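Local coordinates for N-terminal acetyltransferase B complex subunit MDM20 (Candida albicans, PDB 5K04), which serves as the non-catalytic subunit of the NatB complex, which probably transfers acetyl groups from acetyl-coenzyme A to protein N-termini, at residues A313-S316 and Q317-L320; P388-T391 and I392-I395; A604-S607 and V608-L612. All coordinates share one frame; numbering follows the deposited sequence.

Overall arrangement
Three short-range contacts sit at separate points of this mainly helical subunit, in series along the chain and without touching one another. Interaction 1 is a turn beside the catalytic partner NAT3, and the side chain of its Asp314 lies about 12 Å from the bound coenzyme A. Interaction 2, the first turns of helix 388-404, has its centre about 34 Å from that of interaction 1. Interaction 3, a capped helix start at 604-612, is about 28 Å from interaction 2 and 44 Å from interaction 1, centre to centre. Interaction 1 meets the partner subunit as well as helices of its own chain, whereas no other protein chain touches interactions 2 and 3.

Interaction 1: A313-S316 and Q317-L320; sequences ADLS and QYEL
Tyr318 N reaches back to Leu315 O at 2.8 Å, with a nearly straight N-H...O angle of 160°, and closes a type I beta turn over Ser316 and Gln317. The donor stands 40° out of the carbonyl plane. The same oxygen is sheltered by the side chain of Leu320, whose CD1 comes to 3.7 Å from Leu315 O and to 4.1 Å from Leu315 CB. A branched apolar residue suits this place, because Leu320 can cover the turn while also packing on Val298, as Leu315 does on Tyr301 and Ile284.

Gln317 folds back the other way. Its chi1 of 76° swings CG against the last helical turn, where it approaches Asp314 O to 3.3 Å. That same methylene stands 3.8 Å above the plane of the Tyr318 ring, over its centre, and covers one face.

The turn leads from helix 311-315 to helix 322-326, in a non-catalytic subunit whose family belongs to the TPR clan of stacked helices. Here it also borders the partner: Gln317 NE2 donates to Thr49 OG1 of the NAT3 chain, and Tyr84 of NAT3 packs on Ala313 and Asp314.

Tyr318 pairs a large ring, resting on Ile284 and Ile288 of helix 277-289, with a hydroxyl that is hydrogen-bonded to Glu285. On the helix side, the buried carboxylate of Asp314 receives the hydroxyl of Tyr301 and forms a salt bridge with Arg277, partners that probably favour its ionised form.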
loop_
_atom_site.group_PDB
_atom_site.type_symbol
_atom_site.label_atom_id
_atom_site.label_comp_id
_atom_site.label_asym_id
_atom_site.label_seq_id
_atom_site.Cartn_x
_atom_site.Cartn_y
_atom_site.Cartn_z
ATOM N N ALA A 313 -5.055 -16.241 -19.848
ATOM C CA ALA A 313 -5.163 -14.799 -19.625
ATOM C C ALA A 313 -4.871 -14.018 -20.905
ATOM O O ALA A 313 -5.474 -12.969 -21.152
ATOM C CB ALA A 313 -4.231 -14.365 -18.489
ATOM N N ASP A 314 -3.976 -14.535 -21.735
ATOM C CA ASP A 314 -3.667 -13.881 -22.998
ATOM C C ASP A 314 -4.842 -13.964 -23.986
ATOM O O ASP A 314 -5.159 -12.982 -24.669
ATOM C CB ASP A 314 -2.396 -14.506 -23.582
ATOM C CG ASP A 314 -1.119 -14.168 -22.768
ATOM O OD1 ASP A 314 -1.181 -13.371 -21.803
ATOM O OD2 ASP A 314 -0.040 -14.703 -23.116
ATOM N N LEU A 315 -5.501 -15.123 -24.087
ATOM C CA LEU A 315 -6.550 -15.288 -25.097
ATOM C C LEU A 315 -7.920 -14.789 -24.644
ATOM O O LEU A 315 -8.664 -14.205 -25.444
ATOM C CB LEU A 315 -6.661 -16.756 -25.516
ATOM C CG LEU A 315 -5.503 -17.229 -26.385
ATOM C CD1 LEU A 315 -5.657 -18.704 -26.724
ATOM C CD2 LEU A 315 -5.371 -16.380 -27.668
ATOM N N SER A 316 -8.263 -15.000 -23.371
ATOM C CA SER A 316 -9.595 -14.680 -22.875
ATOM C C SER A 316 -9.910 -13.196 -22.963
ATOM O O SER A 316 -11.078 -12.819 -22.809
ATOM C CB SER A 316 -9.740 -15.162 -21.428
ATOM O OG SER A 316 -8.780 -14.538 -20.590
ATOM N N GLN A 317 -8.909 -12.352 -23.206
ATOM C CA GLN A 317 -9.175 -10.937 -23.418
ATOM C C GLN A 317 -9.772 -10.659 -24.794
ATOM O O GLN A 317 -10.300 -9.566 -25.019
ATOM C CB GLN A 317 -7.888 -10.136 -23.241
ATOM C CG GLN A 317 -6.944 -10.235 -24.412
ATOM C CD GLN A 317 -5.657 -9.490 -24.155
ATOM O OE1 GLN A 317 -5.472 -8.355 -24.613
ATOM N NE2 GLN A 317 -4.757 -10.121 -23.407
ATOM N N TYR A 318 -9.681 -11.610 -25.717
ATOM C CA TYR A 318 -10.323 -11.507 -27.015
ATOM C C TYR A 318 -11.657 -12.236 -26.980
ATOM O O TYR A 318 -11.980 -12.950 -26.028
ATOM C CB TYR A 318 -9.427 -12.076 -28.122
ATOM C CG TYR A 318 -8.045 -11.457 -28.161
ATOM C CD1 TYR A 318 -7.865 -10.140 -28.573
ATOM C CD2 TYR A 318 -6.922 -12.184 -27.789
ATOM C CE1 TYR A 318 -6.610 -9.566 -28.620
ATOM C CE2 TYR A 318 -5.659 -11.613 -27.820
ATOM C CZ TYR A 318 -5.511 -10.301 -28.242
ATOM O OH TYR A 318 -4.270 -9.717 -28.281
ATOM N N GLU A 319 -12.443 -12.028 -28.032
ATOM C CA GLU A 319 -13.723 -12.710 -28.192
ATOM C C GLU A 319 -13.444 -13.985 -28.968
ATOM O O GLU A 319 -13.259 -13.962 -30.189
ATOM C CB GLU A 319 -14.746 -11.816 -28.886
ATOM C CG GLU A 319 -15.821 -11.290 -27.933
ATOM C CD GLU A 319 -16.636 -10.155 -28.527
ATOM O OE1 GLU A 319 -16.166 -8.995 -28.477
ATOM O OE2 GLU A 319 -17.743 -10.425 -29.048
ATOM N N LEU A 320 -13.390 -15.089 -28.250
ATOM C CA LEU A 320 -12.947 -16.329 -28.846
ATOM C C LEU A 320 -14.084 -16.982 -29.623
ATOM O O LEU A 320 -15.227 -17.003 -29.158
ATOM C CB LEU A 320 -12.422 -17.260 -27.766
ATOM C CG LEU A 320 -11.225 -16.549 -27.122
ATOM C CD1 LEU A 320 -10.748 -17.243 -25.852
ATOM C CD2 LEU A 320 -10.091 -16.394 -28.137
#

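Interaction 2: P388-T391 and I392-I395; sequences PQNT and IKNI
Asn390 O takes two donors from Asn394: the backbone N at 3.0 Å, in the regular i to i+4 pattern of an alpha helix, and the side-chain ND2 at 3.1 Å, a weak bond with an N-H...O angle of only 125°. Asn394 has CG beside its own backbone N (chi1 -78°), which folds the amide back along the helix over that carbonyl. The two asparagine amides are turned 63° apart, so they meet at a slant instead of stacking. This opening of helix 388-404 is held by further bonds of the same ladder, such as Ile392 N to Pro388 O at 2.9 Å. Pro388 suits the first turn, where its lack of an N-H costs nothing.

The close packing lies where Thr391, Asn394 and Ile395 face helix 409-419. Ile395 CG1 sits 3.2 Å from Thr391 O, and Ile395 CD1 approaches Thr391 CG2 to 4.2 Å. Leu418 lies against all three side chains, and Tyr419 adds to the cover of Ile395. Branching at the beta carbon lets Thr391 turn its methyl CG2, and Ile395 its longer apolar chain, to this helix-helix joint, while Thr391 OG1 makes a weak hydrogen bond to Ser387 O.

The partly exposed side is looser. Gln389 starts away from the following turn, and its side chain touches Met718, while Pro388 rests on the loop residues Asn656 and Leu658. Lys393 passes Asn390 obliquely, with its NZ no nearer than 4.1 Å to Asn390 ND2.

Both Lys393 NZ, by a salt bridge, and Asn394 ND2, by a hydrogen bond, converge on the carboxylate oxygen OD2 of Asp383, at the end of the preceding helix 372-383; their combined pull would favour an ionised aspartate and tie the two helices together.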
loop_
_atom_site.group_PDB
_atom_site.type_symbol
_atom_site.label_atom_id
_atom_site.label_comp_id
_atom_site.label_asym_id
_atom_site.label_seq_id
_atom_site.Cartn_x
_atom_site.Cartn_y
_atom_site.Cartn_z
ATOM N N PRO A 388 -21.044 -22.391 8.251
ATOM C CA PRO A 388 -19.819 -22.746 9.004
ATOM C C PRO A 388 -19.292 -24.151 8.732
ATOM O O PRO A 388 -18.076 -24.366 8.794
ATOM C CB PRO A 388 -20.248 -22.580 10.474
ATOM C CG PRO A 388 -21.773 -22.607 10.455
ATOM C CD PRO A 388 -22.156 -22.010 9.142
ATOM N N GLN A 389 -20.170 -25.116 8.447
ATOM C CA GLN A 389 -19.729 -26.440 8.015
ATOM C C GLN A 389 -18.971 -26.375 6.693
ATOM O O GLN A 389 -17.977 -27.084 6.502
ATOM C CB GLN A 389 -20.937 -27.361 7.877
ATOM C CG GLN A 389 -20.637 -28.765 7.421
ATOM C CD GLN A 389 -21.768 -29.687 7.807
ATOM O OE1 GLN A 389 -22.799 -29.239 8.317
ATOM N NE2 GLN A 389 -21.592 -30.978 7.574
ATOM N N ASN A 390 -19.450 -25.555 5.752
ATOM C CA ASN A 390 -18.752 -25.445 4.479
ATOM C C ASN A 390 -17.409 -24.753 4.662
ATOM O O ASN A 390 -16.412 -25.134 4.040
ATOM C CB ASN A 390 -19.624 -24.694 3.478
ATOM C CG ASN A 390 -18.872 -24.319 2.213
ATOM O OD1 ASN A 390 -18.198 -23.299 2.159
ATOM N ND2 ASN A 390 -19.015 -25.136 1.180
ATOM N N THR A 391 -17.371 -23.746 5.535
ATOM C CA THR A 391 -16.138 -23.014 5.806
ATOM C C THR A 391 -15.087 -23.920 6.440
ATOM O O THR A 391 -13.911 -23.896 6.057
ATOM C CB THR A 391 -16.473 -21.826 6.707
ATOM O OG1 THR A 391 -17.261 -20.896 5.957
ATOM C CG2 THR A 391 -15.211 -21.145 7.241
ATOM N N ILE A 392 -15.508 -24.747 7.396
ATOM C CA ILE A 392 -14.594 -25.663 8.061
ATOM C C ILE A 392 -14.121 -26.741 7.096
ATOM O O ILE A 392 -12.932 -27.087 7.063
ATOM C CB ILE A 392 -15.276 -26.262 9.303
ATOM C CG1 ILE A 392 -15.436 -25.196 10.392
ATOM C CG2 ILE A 392 -14.505 -27.470 9.817
ATOM C CD1 ILE A 392 -16.236 -25.676 11.606
ATOM N N LYS A 393 -15.039 -27.290 6.297
ATOM C CA LYS A 393 -14.648 -28.282 5.300
ATOM C C LYS A 393 -13.559 -27.726 4.390
ATOM O O LYS A 393 -12.526 -28.372 4.160
ATOM C CB LYS A 393 -15.868 -28.726 4.483
ATOM C CG LYS A 393 -15.509 -29.602 3.269
ATOM C CD LYS A 393 -16.703 -29.916 2.364
ATOM C CE LYS A 393 -17.044 -28.755 1.463
ATOM N NZ LYS A 393 -18.137 -29.068 0.535
ATOM N N ASN A 394 -13.753 -26.503 3.900
ATOM C CA ASN A 394 -12.794 -25.936 2.969
ATOM C C ASN A 394 -11.519 -25.460 3.656
ATOM O O ASN A 394 -10.463 -25.440 3.019
ATOM C CB ASN A 394 -13.476 -24.833 2.160
ATOM C CG ASN A 394 -14.355 -25.412 1.041
ATOM O OD1 ASN A 394 -13.877 -26.146 0.189
ATOM N ND2 ASN A 394 -15.644 -25.119 1.084
ATOM N N ILE A 395 -11.580 -25.115 4.950
ATOM C CA ILE A 395 -10.352 -24.948 5.733
ATOM C C ILE A 395 -9.515 -26.231 5.699
ATOM O O ILE A 395 -8.287 -26.194 5.532
ATOM C CB ILE A 395 -10.687 -24.547 7.182
ATOM C CG1 ILE A 395 -11.055 -23.063 7.266
ATOM C CG2 ILE A 395 -9.518 -24.870 8.104
ATOM C CD1 ILE A 395 -11.556 -22.624 8.637
#

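Interaction 3: A604-S607 and V608-L612; sequences AKFS and VFDNL
A chi1 of 70° folds OG of Ser607 over the helix start, where it accepts from Asp610 N at 3.2 Å. This is an N-cap: the small hydroxyl of serine reaches an N-H in the first turn of helix 608-625, as N-cap residues do. Ser607 O then starts the helical ladder, receiving Asn611 N at 2.9 Å. The direct return bond of a capping box is replaced by a water, which accepts from Ser607 N and donates to Asp610 OD2; the negative charge of this aspartate would probably also interact favourably with the dipole at the helix start.

Ahead of the cap, Phe606 sets CB against Asp610 CB at 3.7 Å, and its ring stands 64° from the carboxylate plane. Ala604 CB covers one ring face, 3.3 Å above the plane and offset toward the rim. This large apolar side chain packs on Val572 and Leu576 of the neighbouring helix 571-584 and meets the ring of Tyr614, farther along the capped helix.

Asn611 OD1 lies at the ring edge, 3.8 Å from Phe606 CD2, and takes a hydrogen bond at 2.9 Å from the water that accepts from Phe606 N.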
loop_
_atom_site.group_PDB
_atom_site.type_symbol
_atom_site.label_atom_id
_atom_site.label_comp_id
_atom_site.label_asym_id
_atom_site.label_seq_id
_atom_site.Cartn_x
_atom_site.Cartn_y
_atom_site.Cartn_z
ATOM N N ALA A 604 -23.770 5.801 9.952
ATOM C CA ALA A 604 -22.698 4.831 10.171
ATOM C C ALA A 604 -22.853 3.478 9.460
ATOM O O ALA A 604 -21.833 2.817 9.211
ATOM C CB ALA A 604 -22.544 4.566 11.666
ATOM N N LYS A 605 -24.070 3.013 9.166
ATOM C CA LYS A 605 -24.284 1.730 8.442
ATOM C C LYS A 605 -23.884 0.495 9.262
ATOM O O LYS A 605 -23.239 -0.420 8.755
ATOM C CB LYS A 605 -23.574 1.716 7.081
ATOM C CG LYS A 605 -24.248 2.617 6.057
ATOM C CD LYS A 605 -23.319 3.086 4.942
ATOM C CE LYS A 605 -24.062 3.979 3.948
ATOM N NZ LYS A 605 -24.751 5.156 4.601
ATOM N N PHE A 606 -24.353 0.428 10.508
ATOM C CA PHE A 606 -23.935 -0.595 11.460
ATOM C C PHE A 606 -24.980 -1.696 11.660
ATOM O O PHE A 606 -26.164 -1.553 11.337
ATOM C CB PHE A 606 -23.632 0.042 12.813
ATOM C CG PHE A 606 -22.318 0.759 12.885
ATOM C CD1 PHE A 606 -21.239 0.354 12.125
ATOM C CD2 PHE A 606 -22.153 1.832 13.765
ATOM C CE1 PHE A 606 -20.005 1.020 12.224
ATOM C CE2 PHE A 606 -20.925 2.505 13.872
ATOM C CZ PHE A 606 -19.851 2.100 13.097
ATOM N N SER A 607 -24.505 -2.812 12.215
ATOM C CA SER A 607 -25.364 -3.820 12.827
ATOM C C SER A 607 -26.117 -3.248 14.031
ATOM O O SER A 607 -25.739 -2.221 14.609
ATOM C CB SER A 607 -24.539 -5.017 13.290
ATOM O OG SER A 607 -23.718 -4.663 14.403
ATOM N N VAL A 608 -27.189 -3.948 14.423
ATOM C CA VAL A 608 -27.975 -3.516 15.578
ATOM C C VAL A 608 -27.073 -3.320 16.786
ATOM O O VAL A 608 -27.123 -2.283 17.460
ATOM C CB VAL A 608 -29.104 -4.515 15.885
ATOM C CG1 VAL A 608 -29.948 -4.006 17.020
ATOM C CG2 VAL A 608 -29.979 -4.749 14.656
ATOM N N PHE A 609 -26.198 -4.297 17.049
ATOM C CA PHE A 609 -25.382 -4.220 18.253
ATOM C C PHE A 609 -24.406 -3.056 18.195
ATOM O O PHE A 609 -24.234 -2.333 19.185
ATOM C CB PHE A 609 -24.619 -5.513 18.508
ATOM C CG PHE A 609 -23.727 -5.419 19.710
ATOM C CD1 PHE A 609 -24.280 -5.267 20.982
ATOM C CD2 PHE A 609 -22.347 -5.437 19.582
ATOM C CE1 PHE A 609 -23.480 -5.154 22.097
ATOM C CE2 PHE A 609 -21.531 -5.333 20.711
ATOM C CZ PHE A 609 -22.102 -5.188 21.965
ATOM N N ASP A 610 -23.749 -2.864 17.047
ATOM C CA ASP A 610 -22.802 -1.761 16.922
ATOM C C ASP A 610 -23.495 -0.409 17.053
ATOM O O ASP A 610 -22.917 0.519 17.622
ATOM C CB ASP A 610 -22.033 -1.858 15.603
ATOM C CG ASP A 610 -20.754 -2.695 15.730
ATOM O OD1 ASP A 610 -20.269 -2.893 16.867
ATOM O OD2 ASP A 610 -20.231 -3.153 14.689
ATOM N N ASN A 611 -24.733 -0.280 16.561
ATOM C CA ASN A 611 -25.471 0.967 16.773
ATOM C C ASN A 611 -25.716 1.217 18.262
ATOM O O ASN A 611 -25.604 2.352 18.732
ATOM C CB ASN A 611 -26.791 0.952 15.988
ATOM C CG ASN A 611 -26.635 1.525 14.560
ATOM O OD1 ASN A 611 -25.817 2.423 14.316
ATOM N ND2 ASN A 611 -27.411 1.000 13.625
ATOM N N LEU A 612 -26.024 0.159 19.027
ATOM C CA LEU A 612 -26.198 0.312 20.467
ATOM C C LEU A 612 -24.873 0.623 21.159
ATOM O O LEU A 612 -24.805 1.505 22.021
ATOM C CB LEU A 612 -26.820 -0.955 21.044
ATOM C CG LEU A 612 -26.883 -1.112 22.566
ATOM C CD1 LEU A 612 -27.889 -0.146 23.156
ATOM C CD2 LEU A 612 -27.249 -2.554 22.921
HETATM O O HOH W 1 -25.723 2.789 11.476
HETATM O O HOH W 2 -21.659 -3.176 11.863
HETATM O O HOH W 3 -21.670 -6.263 14.738
#